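Local coordinates for glycosyl hydrolases family 2, sugar binding domain protein (Bacteroides uniformis str. 3978 T3 ii, PDB 6D1P) that probably acts as a family 2 beta-glucuronidase of a gut bacterium, hydrolysing O-glycosidic bonds to release glucuronic acid, at residues 208-213 and 458-463; 304-309 and 419-424; 759-764 and 791-796; 371-376 and 381-386. All coordinates share one frame; numbering follows the deposited sequence.

Contact 1. Residues 208-213 and 458-463; sequences RIEATT and DPTRST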
loop_
_atom_site.group_PDB
_atom_site.type_symbol
_atom_site.label_atom_id
_atom_site.label_comp_id
_atom_site.label_asym_id
_atom_site.label_seq_id
_atom_site.Cartn_x
_atom_site.Cartn_y
_atom_site.Cartn_z
ATOM N N ARG A 208 -35.606 -26.334 -1.763
ATOM C CA ARG A 208 -35.441 -26.405 -3.207
ATOM C C ARG A 208 -36.816 -26.471 -3.865
ATOM O O ARG A 208 -37.674 -27.259 -3.449
ATOM C CB ARG A 208 -34.581 -27.620 -3.570
ATOM C CG ARG A 208 -34.563 -28.027 -5.032
ATOM C CD ARG A 208 -34.219 -29.516 -5.131
ATOM N NE ARG A 208 -33.754 -29.909 -6.457
ATOM C CZ ARG A 208 -32.769 -30.778 -6.657
ATOM N NH1 ARG A 208 -32.156 -31.322 -5.611
ATOM N NH2 ARG A 208 -32.383 -31.094 -7.892
ATOM N N ILE A 209 -37.032 -25.636 -4.877
ATOM C CA ILE A 209 -38.335 -25.478 -5.502
ATOM C C ILE A 209 -38.150 -25.616 -7.004
ATOM O O ILE A 209 -37.515 -24.760 -7.636
ATOM C CB ILE A 209 -38.982 -24.132 -5.157
ATOM C CG1 ILE A 209 -39.112 -23.978 -3.644
ATOM C CG2 ILE A 209 -40.352 -24.025 -5.800
ATOM C CD1 ILE A 209 -39.824 -22.721 -3.228
ATOM N N GLU A 210 -38.701 -26.687 -7.579
ATOM C CA GLU A 210 -38.618 -26.937 -9.012
ATOM C C GLU A 210 -40.020 -26.830 -9.606
ATOM O O GLU A 210 -40.833 -27.752 -9.498
ATOM C CB GLU A 210 -38.003 -28.294 -9.292
ATOM C CG GLU A 210 -36.616 -28.488 -8.697
ATOM C CD GLU A 210 -35.928 -29.717 -9.274
ATOM O OE1 GLU A 210 -36.366 -30.197 -10.343
ATOM O OE2 GLU A 210 -34.960 -30.202 -8.664
ATOM N N ALA A 211 -40.303 -25.690 -10.214
ATOM C CA ALA A 211 -41.521 -25.503 -10.970
ATOM C C ALA A 211 -41.265 -25.954 -12.401
ATOM O O ALA A 211 -40.285 -25.532 -13.022
ATOM C CB ALA A 211 -41.965 -24.040 -10.936
ATOM N N THR A 212 -42.147 -26.811 -12.913
ATOM C CA THR A 212 -42.039 -27.370 -14.251
ATOM C C THR A 212 -43.342 -27.118 -15.004
ATOM O O THR A 212 -44.434 -27.199 -14.428
ATOM C CB THR A 212 -41.719 -28.877 -14.182
ATOM O OG1 THR A 212 -42.757 -29.551 -13.464
ATOM C CG2 THR A 212 -40.431 -29.105 -13.421
ATOM N N THR A 213 -43.224 -26.785 -16.288
ATOM C CA THR A 213 -44.394 -26.529 -17.110
ATOM C C THR A 213 -44.088 -26.941 -18.542
ATOM O O THR A 213 -42.934 -26.946 -18.979
ATOM C CB THR A 213 -44.822 -25.054 -17.050
ATOM O OG1 THR A 213 -46.110 -24.895 -17.667
ATOM C CG2 THR A 213 -43.824 -24.184 -17.789
ATOM N N ASP A 458 -28.416 -30.244 -10.964
ATOM C CA ASP A 458 -29.590 -29.532 -11.466
ATOM C C ASP A 458 -29.864 -29.956 -12.899
ATOM O O ASP A 458 -29.425 -29.304 -13.857
ATOM C CB ASP A 458 -29.423 -28.015 -11.372
ATOM C CG ASP A 458 -30.603 -27.254 -11.980
ATOM O OD1 ASP A 458 -31.719 -27.823 -12.114
ATOM O OD2 ASP A 458 -30.409 -26.078 -12.350
ATOM N N PRO A 459 -30.607 -31.046 -13.085
ATOM C CA PRO A 459 -30.928 -31.488 -14.447
ATOM C C PRO A 459 -31.782 -30.506 -15.226
ATOM O O PRO A 459 -31.857 -30.635 -16.453
ATOM C CB PRO A 459 -31.677 -32.808 -14.223
ATOM C CG PRO A 459 -31.317 -33.231 -12.863
ATOM C CD PRO A 459 -31.103 -31.978 -12.068
ATOM N N THR A 460 -32.414 -29.520 -14.567
ATOM C CA THR A 460 -33.383 -28.663 -15.254
ATOM C C THR A 460 -32.740 -27.536 -16.048
ATOM O O THR A 460 -33.468 -26.768 -16.687
ATOM C CB THR A 460 -34.400 -28.041 -14.273
ATOM O OG1 THR A 460 -33.813 -26.915 -13.595
ATOM C CG2 THR A 460 -34.887 -29.065 -13.240
ATOM N N ARG A 461 -31.412 -27.398 -16.032
ATOM C CA ARG A 461 -30.773 -26.279 -16.714
ATOM C C ARG A 461 -29.621 -26.771 -17.571
ATOM O O ARG A 461 -29.137 -27.892 -17.411
ATOM C CB ARG A 461 -30.301 -25.230 -15.715
ATOM C CG ARG A 461 -31.454 -24.554 -14.972
ATOM C CD ARG A 461 -30.945 -23.374 -14.179
ATOM N NE ARG A 461 -31.979 -22.636 -13.467
ATOM C CZ ARG A 461 -32.564 -23.061 -12.353
ATOM N NH1 ARG A 461 -32.257 -24.242 -11.841
ATOM N NH2 ARG A 461 -33.479 -22.305 -11.765
ATOM N N SER A 462 -29.197 -25.927 -18.504
ATOM C CA SER A 462 -28.104 -26.280 -19.401
ATOM C C SER A 462 -26.775 -25.691 -18.927
ATOM O O SER A 462 -26.725 -24.605 -18.338
ATOM C CB SER A 462 -28.396 -25.817 -20.832
ATOM O OG SER A 462 -29.439 -26.593 -21.382
ATOM N N THR A 463 -25.698 -26.435 -19.189
ATOM C CA THR A 463 -24.343 -25.960 -18.973
ATOM C C THR A 463 -23.840 -25.241 -20.215
ATOM O O THR A 463 -24.216 -25.566 -21.346
ATOM C CB THR A 463 -23.391 -27.107 -18.627
ATOM O OG1 THR A 463 -23.266 -27.980 -19.748
ATOM C CG2 THR A 463 -23.889 -27.884 -17.426
HETATM O O HOH W 1 -33.111 -28.009 -9.532
#
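Glu210 sets a carboxylate oxygen against a methyl group: its OE1 lies 3.4 Å from CG2 of Thr460. No direct hydrogen bond joins the two segments. A water does part of that work, giving a hydrogen to Asp458 OD1 at 2.9 Å and another, in a weak bond, to Glu210 OE2. The Glu210 chain runs extended beyond CG (chi2 -167°), which carries the carboxylate out from the strand to the turn. OE2 is also held by Arg208, two residues back on the same strand, in a salt bridge through NE. The edge of that guanidinium comes near the ring of Pro459, with NH2 4.5 Å from CD. An alanine in place of Glu210 would probably leave Arg208 without this carboxylate, remove the water's link to the strand and uncover the Thr460 methyl. On the other side, Asp458 OD1 takes Thr460 N at 3.1 Å from above the carboxylate plane. It also bonds Thr460 OG1 at 2.7 Å through its syn lone pair. Asp458 OD2 is bridged by Arg461 NH1 at 2.7 Å and also receives Trp423 NE1. The grip of OD1 on Thr460 N is an Asx turn within a type I beta turn. This turn links helix 440-457 to strand 462-466 of the TIM barrel, where the neighbouring all-beta domain rests on it.

Contact 2. Residues 304-309 and 419-424; sequences GFRHFR and SVILWG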
loop_
_atom_site.group_PDB
_atom_site.type_symbol
_atom_site.label_atom_id
_atom_site.label_comp_id
_atom_site.label_asym_id
_atom_site.label_seq_id
_atom_site.Cartn_x
_atom_site.Cartn_y
_atom_site.Cartn_z
ATOM N N GLY A 304 -40.799 -19.426 -10.426
ATOM C CA GLY A 304 -41.477 -19.107 -11.671
ATOM C C GLY A 304 -41.704 -20.332 -12.526
ATOM O O GLY A 304 -40.913 -21.284 -12.518
ATOM N N PHE A 305 -42.800 -20.307 -13.274
ATOM C CA PHE A 305 -43.117 -21.338 -14.248
ATOM C C PHE A 305 -42.628 -20.868 -15.610
ATOM O O PHE A 305 -43.087 -19.848 -16.122
ATOM C CB PHE A 305 -44.625 -21.633 -14.263
ATOM C CG PHE A 305 -45.123 -22.320 -13.004
ATOM C CD1 PHE A 305 -45.619 -21.581 -11.942
ATOM C CD2 PHE A 305 -45.075 -23.699 -12.883
ATOM C CE1 PHE A 305 -46.057 -22.206 -10.791
ATOM C CE2 PHE A 305 -45.523 -24.328 -11.735
ATOM C CZ PHE A 305 -46.014 -23.577 -10.690
ATOM N N ARG A 306 -41.695 -21.603 -16.194
ATOM C CA ARG A 306 -41.242 -21.262 -17.532
ATOM C C ARG A 306 -40.681 -22.513 -18.182
ATOM O O ARG A 306 -40.267 -23.456 -17.508
ATOM C CB ARG A 306 -40.199 -20.145 -17.510
ATOM C CG ARG A 306 -39.137 -20.334 -16.433
ATOM C CD ARG A 306 -37.770 -20.157 -17.007
ATOM N NE ARG A 306 -36.714 -20.516 -16.065
ATOM C CZ ARG A 306 -36.399 -21.762 -15.719
ATOM N NH1 ARG A 306 -37.086 -22.789 -16.203
ATOM N NH2 ARG A 306 -35.398 -21.989 -14.882
ATOM N N HIS A 307 -40.686 -22.511 -19.506
ATOM C CA HIS A 307 -40.188 -23.635 -20.275
ATOM C C HIS A 307 -39.268 -23.080 -21.340
ATOM O O HIS A 307 -39.608 -22.094 -22.007
ATOM C CB HIS A 307 -41.330 -24.445 -20.919
ATOM C CG HIS A 307 -40.855 -25.516 -21.852
ATOM N ND1 HIS A 307 -40.336 -25.240 -23.101
ATOM C CD2 HIS A 307 -40.813 -26.862 -21.714
ATOM C CE1 HIS A 307 -39.994 -26.373 -23.691
ATOM N NE2 HIS A 307 -40.268 -27.371 -22.869
ATOM N N PHE A 308 -38.112 -23.714 -21.503
ATOM C CA PHE A 308 -37.147 -23.195 -22.451
ATOM C C PHE A 308 -36.390 -24.358 -23.057
ATOM O O PHE A 308 -36.340 -25.452 -22.496
ATOM C CB PHE A 308 -36.190 -22.178 -21.799
ATOM C CG PHE A 308 -35.254 -22.778 -20.791
ATOM C CD1 PHE A 308 -33.974 -23.178 -21.163
ATOM C CD2 PHE A 308 -35.642 -22.928 -19.465
ATOM C CE1 PHE A 308 -33.083 -23.720 -20.224
ATOM C CE2 PHE A 308 -34.773 -23.475 -18.526
ATOM C CZ PHE A 308 -33.486 -23.866 -18.906
ATOM N N ARG A 309 -35.787 -24.087 -24.209
ATOM C CA ARG A 309 -35.218 -25.124 -25.051
ATOM C C ARG A 309 -34.209 -24.469 -25.977
ATOM O O ARG A 309 -34.511 -23.450 -26.608
ATOM C CB ARG A 309 -36.342 -25.841 -25.844
ATOM C CG ARG A 309 -35.900 -26.634 -27.069
ATOM C CD ARG A 309 -37.058 -27.496 -27.646
ATOM N NE ARG A 309 -38.006 -26.750 -28.482
ATOM C CZ ARG A 309 -37.842 -26.555 -29.787
ATOM N NH1 ARG A 309 -36.770 -27.049 -30.394
ATOM N NH2 ARG A 309 -38.737 -25.864 -30.482
ATOM N N SER A 419 -35.066 -16.792 -13.385
ATOM C CA SER A 419 -34.307 -16.063 -14.397
ATOM C C SER A 419 -33.134 -16.872 -14.940
ATOM O O SER A 419 -32.678 -16.606 -16.058
ATOM C CB SER A 419 -33.808 -14.724 -13.837
ATOM O OG SER A 419 -32.892 -14.915 -12.772
ATOM N N VAL A 420 -32.651 -17.860 -14.195
ATOM C CA VAL A 420 -31.414 -18.553 -14.538
ATOM C C VAL A 420 -31.715 -19.726 -15.459
ATOM O O VAL A 420 -32.447 -20.650 -15.088
ATOM C CB VAL A 420 -30.679 -19.038 -13.281
ATOM C CG1 VAL A 420 -29.529 -19.936 -13.684
ATOM C CG2 VAL A 420 -30.181 -17.834 -12.455
ATOM N N ILE A 421 -31.114 -19.712 -16.641
ATOM C CA ILE A 421 -31.226 -20.832 -17.561
ATOM C C ILE A 421 -29.885 -21.478 -17.884
ATOM O O ILE A 421 -29.869 -22.613 -18.384
ATOM C CB ILE A 421 -31.939 -20.403 -18.858
ATOM C CG1 ILE A 421 -31.215 -19.225 -19.483
ATOM C CG2 ILE A 421 -33.352 -20.001 -18.566
ATOM C CD1 ILE A 421 -31.679 -18.902 -20.840
ATOM N N LEU A 422 -28.753 -20.828 -17.613
ATOM C CA LEU A 422 -27.462 -21.382 -17.982
ATOM C C LEU A 422 -26.504 -21.304 -16.810
ATOM O O LEU A 422 -26.304 -20.227 -16.243
ATOM C CB LEU A 422 -26.868 -20.659 -19.193
ATOM C CG LEU A 422 -27.554 -20.953 -20.529
ATOM C CD1 LEU A 422 -27.092 -19.985 -21.596
ATOM C CD2 LEU A 422 -27.339 -22.401 -20.974
ATOM N N TRP A 423 -25.939 -22.455 -16.439
ATOM C CA TRP A 423 -24.778 -22.522 -15.563
ATOM C C TRP A 423 -23.528 -22.588 -16.429
ATOM O O TRP A 423 -23.356 -23.543 -17.197
ATOM C CB TRP A 423 -24.830 -23.745 -14.654
ATOM C CG TRP A 423 -26.030 -23.879 -13.765
ATOM C CD1 TRP A 423 -26.844 -24.969 -13.658
ATOM C CD2 TRP A 423 -26.534 -22.910 -12.833
ATOM N NE1 TRP A 423 -27.826 -24.736 -12.723
ATOM C CE2 TRP A 423 -27.655 -23.483 -12.201
ATOM C CE3 TRP A 423 -26.142 -21.619 -12.468
ATOM C CZ2 TRP A 423 -28.401 -22.800 -11.239
ATOM C CZ3 TRP A 423 -26.870 -20.948 -11.505
ATOM C CH2 TRP A 423 -27.983 -21.537 -10.897
ATOM N N GLY A 424 -22.661 -21.587 -16.315
ATOM C CA GLY A 424 -21.383 -21.606 -17.021
ATOM C C GLY A 424 -20.294 -22.288 -16.201
ATOM O O GLY A 424 -20.219 -22.127 -14.989
#
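Phe308 lays one face of its ring over the CG2 methyl of Ile421. CG2 stands 3.7 Å from the ring centroid and only 9° off the ring normal, a CH-pi contact. The beta carbon of Ile421 lies over the same face, nearer the CE1-CZ side, 3.8 Å from both atoms of Phe308. The ring has another neighbour, at its edge: NH1 of Arg306 lies in the ring plane. The guanidinium in turn presents a face to Phe308, with CE2 above that face and toward its rim. Ile421 CG2 is over a guanidinium face too, 4.2 Å from Arg306 NE. These groups join a linker to the barrel. Strand 308-310 begins a hairpin with strand 316-318 that leads into the TIM barrel, while Ile421 is at the start of barrel strand 420-432. Phe316 and Leu318 of the hairpin also touch Phe308. The Arg306 chain is bent at chi2 (131°), which swings its end toward strand 420-432. NE bonds the carbonyl of Pro418, and NH2 makes a weak bond of 3.2 Å to Val420 O, with an N-H...O angle of 125°. A serine in place of Phe308 would probably open a gap beside the Ile421 methyl and leave the Arg306 guanidinium freer to turn. Val420 O has a second donor, NE of Arg461.

Contact 3. Residues 759-764 and 791-796; sequences SEALLR and APVVVS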
loop_
_atom_site.group_PDB
_atom_site.type_symbol
_atom_site.label_atom_id
_atom_site.label_comp_id
_atom_site.label_asym_id
_atom_site.label_seq_id
_atom_site.Cartn_x
_atom_site.Cartn_y
_atom_site.Cartn_z
ATOM N N SER A 759 -4.669 18.470 -2.610
ATOM C CA SER A 759 -4.583 17.108 -3.115
ATOM C C SER A 759 -5.873 16.321 -2.951
ATOM O O SER A 759 -5.907 15.152 -3.347
ATOM C CB SER A 759 -3.441 16.366 -2.419
ATOM O OG SER A 759 -3.787 16.022 -1.090
ATOM N N GLU A 760 -6.912 16.905 -2.364
ATOM C CA GLU A 760 -8.195 16.241 -2.237
ATOM C C GLU A 760 -9.324 16.933 -2.981
ATOM O O GLU A 760 -10.428 16.392 -3.023
ATOM C CB GLU A 760 -8.585 16.118 -0.764
ATOM C CG GLU A 760 -7.584 15.314 0.034
ATOM C CD GLU A 760 -7.834 15.421 1.517
ATOM O OE1 GLU A 760 -8.830 14.831 1.990
ATOM O OE2 GLU A 760 -7.046 16.113 2.202
ATOM N N ALA A 761 -9.083 18.105 -3.563
ATOM C CA ALA A 761 -10.156 18.816 -4.244
ATOM C C ALA A 761 -10.587 18.080 -5.507
ATOM O O ALA A 761 -11.785 17.953 -5.775
ATOM C CB ALA A 761 -9.714 20.241 -4.563
ATOM N N LEU A 762 -9.637 17.573 -6.287
ATOM C CA LEU A 762 -9.990 16.934 -7.552
ATOM C C LEU A 762 -10.771 15.652 -7.308
ATOM O O LEU A 762 -10.352 14.806 -6.512
ATOM C CB LEU A 762 -8.741 16.626 -8.372
ATOM C CG LEU A 762 -7.979 17.866 -8.860
ATOM C CD1 LEU A 762 -6.788 17.473 -9.718
ATOM C CD2 LEU A 762 -8.930 18.801 -9.612
ATOM N N LEU A 763 -11.923 15.517 -7.978
ATOM C CA LEU A 763 -12.656 14.259 -7.986
ATOM C C LEU A 763 -11.890 13.318 -8.903
ATOM O O LEU A 763 -11.991 13.409 -10.128
ATOM C CB LEU A 763 -14.090 14.441 -8.475
ATOM C CG LEU A 763 -14.757 13.096 -8.828
ATOM C CD1 LEU A 763 -15.327 12.398 -7.572
ATOM C CD2 LEU A 763 -15.809 13.158 -9.989
ATOM N N ARG A 764 -11.109 12.413 -8.335
ATOM C CA ARG A 764 -10.330 11.542 -9.188
ATOM C C ARG A 764 -10.532 10.088 -8.783
ATOM O O ARG A 764 -11.336 9.763 -7.897
ATOM C CB ARG A 764 -8.846 11.931 -9.160
ATOM C CG ARG A 764 -8.185 11.973 -7.799
ATOM C CD ARG A 764 -6.877 12.764 -7.931
ATOM N NE ARG A 764 -6.279 13.104 -6.642
ATOM C CZ ARG A 764 -5.100 12.648 -6.216
ATOM N NH1 ARG A 764 -4.379 11.835 -6.985
ATOM N NH2 ARG A 764 -4.632 13.015 -5.022
ATOM N N ALA A 791 -12.569 24.813 -2.708
ATOM C CA ALA A 791 -12.166 26.043 -3.373
ATOM C C ALA A 791 -12.063 27.179 -2.355
ATOM O O ALA A 791 -12.778 27.184 -1.348
ATOM C CB ALA A 791 -13.162 26.409 -4.479
ATOM N N PRO A 792 -11.175 28.164 -2.595
ATOM C CA PRO A 792 -10.303 28.309 -3.771
ATOM C C PRO A 792 -9.080 27.377 -3.787
ATOM O O PRO A 792 -8.520 27.085 -2.727
ATOM C CB PRO A 792 -9.845 29.768 -3.670
ATOM C CG PRO A 792 -9.752 29.991 -2.211
ATOM C CD PRO A 792 -10.957 29.265 -1.636
ATOM N N VAL A 793 -8.695 26.928 -4.987
ATOM C CA VAL A 793 -7.484 26.159 -5.245
ATOM C C VAL A 793 -6.939 26.587 -6.606
ATOM O O VAL A 793 -7.532 27.408 -7.310
ATOM C CB VAL A 793 -7.735 24.634 -5.238
ATOM C CG1 VAL A 793 -8.215 24.161 -3.888
ATOM C CG2 VAL A 793 -8.756 24.269 -6.322
ATOM N N VAL A 794 -5.813 26.011 -6.989
ATOM C CA VAL A 794 -5.286 26.167 -8.337
ATOM C C VAL A 794 -5.144 24.779 -8.941
ATOM O O VAL A 794 -4.479 23.913 -8.356
ATOM C CB VAL A 794 -3.943 26.907 -8.355
ATOM C CG1 VAL A 794 -3.393 26.918 -9.766
ATOM C CG2 VAL A 794 -4.112 28.338 -7.838
ATOM N N VAL A 795 -5.784 24.564 -10.108
ATOM C CA VAL A 795 -5.696 23.320 -10.874
ATOM C C VAL A 795 -4.655 23.464 -11.983
ATOM O O VAL A 795 -4.574 24.504 -12.655
ATOM C CB VAL A 795 -7.070 22.944 -11.459
ATOM C CG1 VAL A 795 -6.954 21.739 -12.409
ATOM C CG2 VAL A 795 -8.062 22.665 -10.328
ATOM N N SER A 796 -3.855 22.418 -12.181
ATOM C CA SER A 796 -2.888 22.365 -13.266
ATOM C C SER A 796 -3.263 21.283 -14.280
ATOM O O SER A 796 -3.822 20.240 -13.923
ATOM C CB SER A 796 -1.478 22.091 -12.722
ATOM O OG SER A 796 -1.395 20.800 -12.146
#
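Leu762 CD2 meets Val795 CG2 at 4.0 Å, the closest approach between the two segments. Leu762 has CG anti to its carbonyl carbon (chi1 -66°), and this sends one methyl across to the valine. A second, looser touch lies beside it, with Ala761 CB 4.3 Å from Val793 CG1. All four residues are buried, and Cys756 fills in against Ala761, Leu762 and Val793. Solvent lies at the two ends. Ser759 and Glu760 are exposed at the start of the loop, where Arg764 NH2 bonds back to Ser759 O (3.0 Å, 168°). Pro792, after a cis peptide bond, is exposed near the start of the other segment. The strand also faces another chain: Ser796 OG bonds Thr757 O of the second subunit. Ala761 and Leu763 make backbone bonds to strand 781-787. These hold the loop there, while Ala761 and Leu762 pack across onto strand 793-799, in a sheet with 751-756 and 807-811. Two layers facing across apolar side chains are consistent with a beta-sandwich domain near the C terminus.

Contact 4. Residues 371-376 and 381-386; sequences IILRLC and LLVWEE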
loop_
_atom_site.group_PDB
_atom_site.type_symbol
_atom_site.label_atom_id
_atom_site.label_comp_id
_atom_site.label_asym_id
_atom_site.label_seq_id
_atom_site.Cartn_x
_atom_site.Cartn_y
_atom_site.Cartn_z
ATOM N N ILE A 371 -28.953 -10.104 -4.691
ATOM C CA ILE A 371 -29.773 -8.947 -5.037
ATOM C C ILE A 371 -29.919 -8.834 -6.543
ATOM O O ILE A 371 -30.979 -8.447 -7.050
ATOM C CB ILE A 371 -29.171 -7.664 -4.432
ATOM C CG1 ILE A 371 -29.031 -7.830 -2.922
ATOM C CG2 ILE A 371 -30.039 -6.470 -4.741
ATOM C CD1 ILE A 371 -28.182 -6.783 -2.265
ATOM N N ILE A 372 -28.862 -9.170 -7.283
ATOM C CA ILE A 372 -28.936 -9.102 -8.740
ATOM C C ILE A 372 -29.878 -10.172 -9.276
ATOM O O ILE A 372 -30.658 -9.927 -10.203
ATOM C CB ILE A 372 -27.530 -9.237 -9.343
ATOM C CG1 ILE A 372 -26.598 -8.135 -8.793
ATOM C CG2 ILE A 372 -27.613 -9.254 -10.861
ATOM C CD1 ILE A 372 -26.891 -6.779 -9.325
ATOM N N LEU A 373 -29.817 -11.372 -8.696
ATOM C CA LEU A 373 -30.689 -12.461 -9.125
ATOM C C LEU A 373 -32.151 -12.109 -8.884
ATOM O O LEU A 373 -32.995 -12.266 -9.776
ATOM C CB LEU A 373 -30.303 -13.747 -8.388
ATOM C CG LEU A 373 -29.076 -14.522 -8.884
ATOM C CD1 LEU A 373 -29.445 -15.198 -10.184
ATOM C CD2 LEU A 373 -27.792 -13.662 -9.069
ATOM N N ARG A 374 -32.466 -11.617 -7.680
ATOM C CA ARG A 374 -33.827 -11.167 -7.408
ATOM C C ARG A 374 -34.259 -10.096 -8.399
ATOM O O ARG A 374 -35.378 -10.140 -8.918
ATOM C CB ARG A 374 -33.938 -10.653 -5.976
ATOM C CG ARG A 374 -33.906 -11.745 -4.940
ATOM C CD ARG A 374 -33.581 -11.185 -3.566
ATOM N NE ARG A 374 -32.496 -11.951 -2.969
ATOM C CZ ARG A 374 -31.652 -11.490 -2.054
ATOM N NH1 ARG A 374 -31.759 -10.237 -1.606
ATOM N NH2 ARG A 374 -30.693 -12.291 -1.603
ATOM N N LEU A 375 -33.374 -9.144 -8.707
ATOM C CA LEU A 375 -33.729 -8.123 -9.692
ATOM C C LEU A 375 -33.983 -8.722 -11.077
ATOM O O LEU A 375 -34.861 -8.250 -11.810
ATOM C CB LEU A 375 -32.638 -7.055 -9.748
ATOM C CG LEU A 375 -32.660 -6.076 -8.561
ATOM C CD1 LEU A 375 -31.279 -5.410 -8.346
ATOM C CD2 LEU A 375 -33.765 -5.027 -8.734
ATOM N N CYS A 376 -33.242 -9.758 -11.450
ATOM C CA CYS A 376 -33.483 -10.400 -12.738
ATOM C C CYS A 376 -34.820 -11.137 -12.727
ATOM O O CYS A 376 -35.618 -11.016 -13.663
ATOM C CB CYS A 376 -32.320 -11.344 -13.068
ATOM S SG CYS A 376 -30.775 -10.456 -13.456
ATOM N N LEU A 381 -35.237 -10.590 -16.632
ATOM C CA LEU A 381 -33.966 -10.771 -17.317
ATOM C C LEU A 381 -33.557 -12.218 -17.157
ATOM O O LEU A 381 -33.400 -12.695 -16.028
ATOM C CB LEU A 381 -32.878 -9.851 -16.748
ATOM C CG LEU A 381 -33.064 -8.353 -16.976
ATOM C CD1 LEU A 381 -31.907 -7.562 -16.337
ATOM C CD2 LEU A 381 -33.171 -8.034 -18.460
ATOM N N LEU A 382 -33.393 -12.913 -18.277
ATOM C CA LEU A 382 -32.825 -14.247 -18.228
ATOM C C LEU A 382 -31.340 -14.155 -17.869
ATOM O O LEU A 382 -30.686 -13.137 -18.125
ATOM C CB LEU A 382 -33.039 -14.959 -19.564
ATOM C CG LEU A 382 -34.484 -15.414 -19.798
ATOM C CD1 LEU A 382 -34.744 -15.631 -21.260
ATOM C CD2 LEU A 382 -34.763 -16.679 -19.015
ATOM N N VAL A 383 -30.803 -15.234 -17.284
ATOM C CA VAL A 383 -29.490 -15.205 -16.640
ATOM C C VAL A 383 -28.626 -16.386 -17.069
ATOM O O VAL A 383 -29.089 -17.537 -17.086
ATOM C CB VAL A 383 -29.610 -15.194 -15.108
ATOM C CG1 VAL A 383 -28.228 -15.310 -14.484
ATOM C CG2 VAL A 383 -30.334 -13.929 -14.639
ATOM N N TRP A 384 -27.363 -16.080 -17.405
ATOM C CA TRP A 384 -26.247 -17.014 -17.506
ATOM C C TRP A 384 -25.296 -16.650 -16.371
ATOM O O TRP A 384 -24.785 -15.528 -16.322
ATOM C CB TRP A 384 -25.580 -16.896 -18.889
ATOM C CG TRP A 384 -24.162 -17.502 -19.138
ATOM C CD1 TRP A 384 -23.208 -17.805 -18.203
ATOM C CD2 TRP A 384 -23.566 -17.821 -20.420
ATOM N NE1 TRP A 384 -22.076 -18.300 -18.812
ATOM C CE2 TRP A 384 -22.264 -18.317 -20.167
ATOM C CE3 TRP A 384 -24.008 -17.739 -21.746
ATOM C CZ2 TRP A 384 -21.401 -18.732 -21.197
ATOM C CZ3 TRP A 384 -23.154 -18.127 -22.759
ATOM C CH2 TRP A 384 -21.864 -18.630 -22.484
ATOM N N GLU A 385 -25.077 -17.575 -15.446
ATOM C CA GLU A 385 -24.150 -17.351 -14.345
ATOM C C GLU A 385 -23.136 -18.489 -14.341
ATOM O O GLU A 385 -23.519 -19.657 -14.477
ATOM C CB GLU A 385 -24.902 -17.276 -13.007
ATOM C CG GLU A 385 -24.209 -16.450 -11.932
ATOM C CD GLU A 385 -24.941 -16.481 -10.592
ATOM O OE1 GLU A 385 -24.725 -15.559 -9.768
ATOM O OE2 GLU A 385 -25.727 -17.436 -10.350
ATOM N N GLU A 386 -21.852 -18.151 -14.207
ATOM C CA GLU A 386 -20.757 -19.116 -14.316
ATOM C C GLU A 386 -19.844 -19.038 -13.100
ATOM O O GLU A 386 -19.831 -18.036 -12.371
ATOM C CB GLU A 386 -19.901 -18.884 -15.574
ATOM C CG GLU A 386 -19.072 -17.600 -15.566
ATOM C CD GLU A 386 -18.605 -17.200 -16.958
ATOM O OE1 GLU A 386 -19.378 -17.410 -17.942
ATOM O OE2 GLU A 386 -17.485 -16.651 -17.073
#
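Cys376 has SG anti to its carbonyl carbon (chi1 -70°), which turns the sulfur toward the strand; Val383 has CG2 placed likewise and points that methyl back at the cysteine. They belong to a beta-alpha-beta unit of the TIM barrel: strand 360-362, helix 370-379, strand 382-386. The helix segment runs back against the strand at 150°, and their axes come within 9.2 Å. Cys376 CB lies 3.6 Å from Val383 CG2, and its SG is 3.7 Å from the same methyl. The sulfur also reaches Leu381 CB. One turn earlier, Leu373 continues the apolar layer. Its CD1 only grazes Val383 CG1, but its CD2 stands 3.7 Å from Glu385 OE1. That glutamate has CG anti to the backbone N and an extended chain, which carries OE1 out to the leucine methyl. Its oxygens are held from outside the two segments: OE1 takes Gln368 N, and OE2 bonds His414 ND1. These two bonds fix the rotation of the carboxylate among buried neighbours. Val420 and His417 also touch Leu373, so the next barrel strand and the loop before it close over the same helix face. Where the chain turns from helix to strand, a backbone bond joins the segments: Leu381 N donates to Cys376 O at 3.0 Å, with an N-H...O angle of 155° and the donor tilted from the carbonyl plane.

Overall arrangement
From the N terminus, residues 208-213 come first and open contact 1 in the all-beta domain before the barrel. Residues 304-309 then open contact 2 at the passage into the barrel. Contact 4 opens and closes within one helix-strand connection. Contact 2 closes next at 419-424, and contact 1 last at 458-463, so contact 4 nests in contact 2 and contact 2 in contact 1. None cross. Strands 382-386, 420-432 and 462-466 are neighbours in the barrel sheet and tie these three together. Contact 3 follows in series, in the C-terminal beta domain. Its centre is about 55 Å from that of contact 1, on the opposite side of the chain's centre.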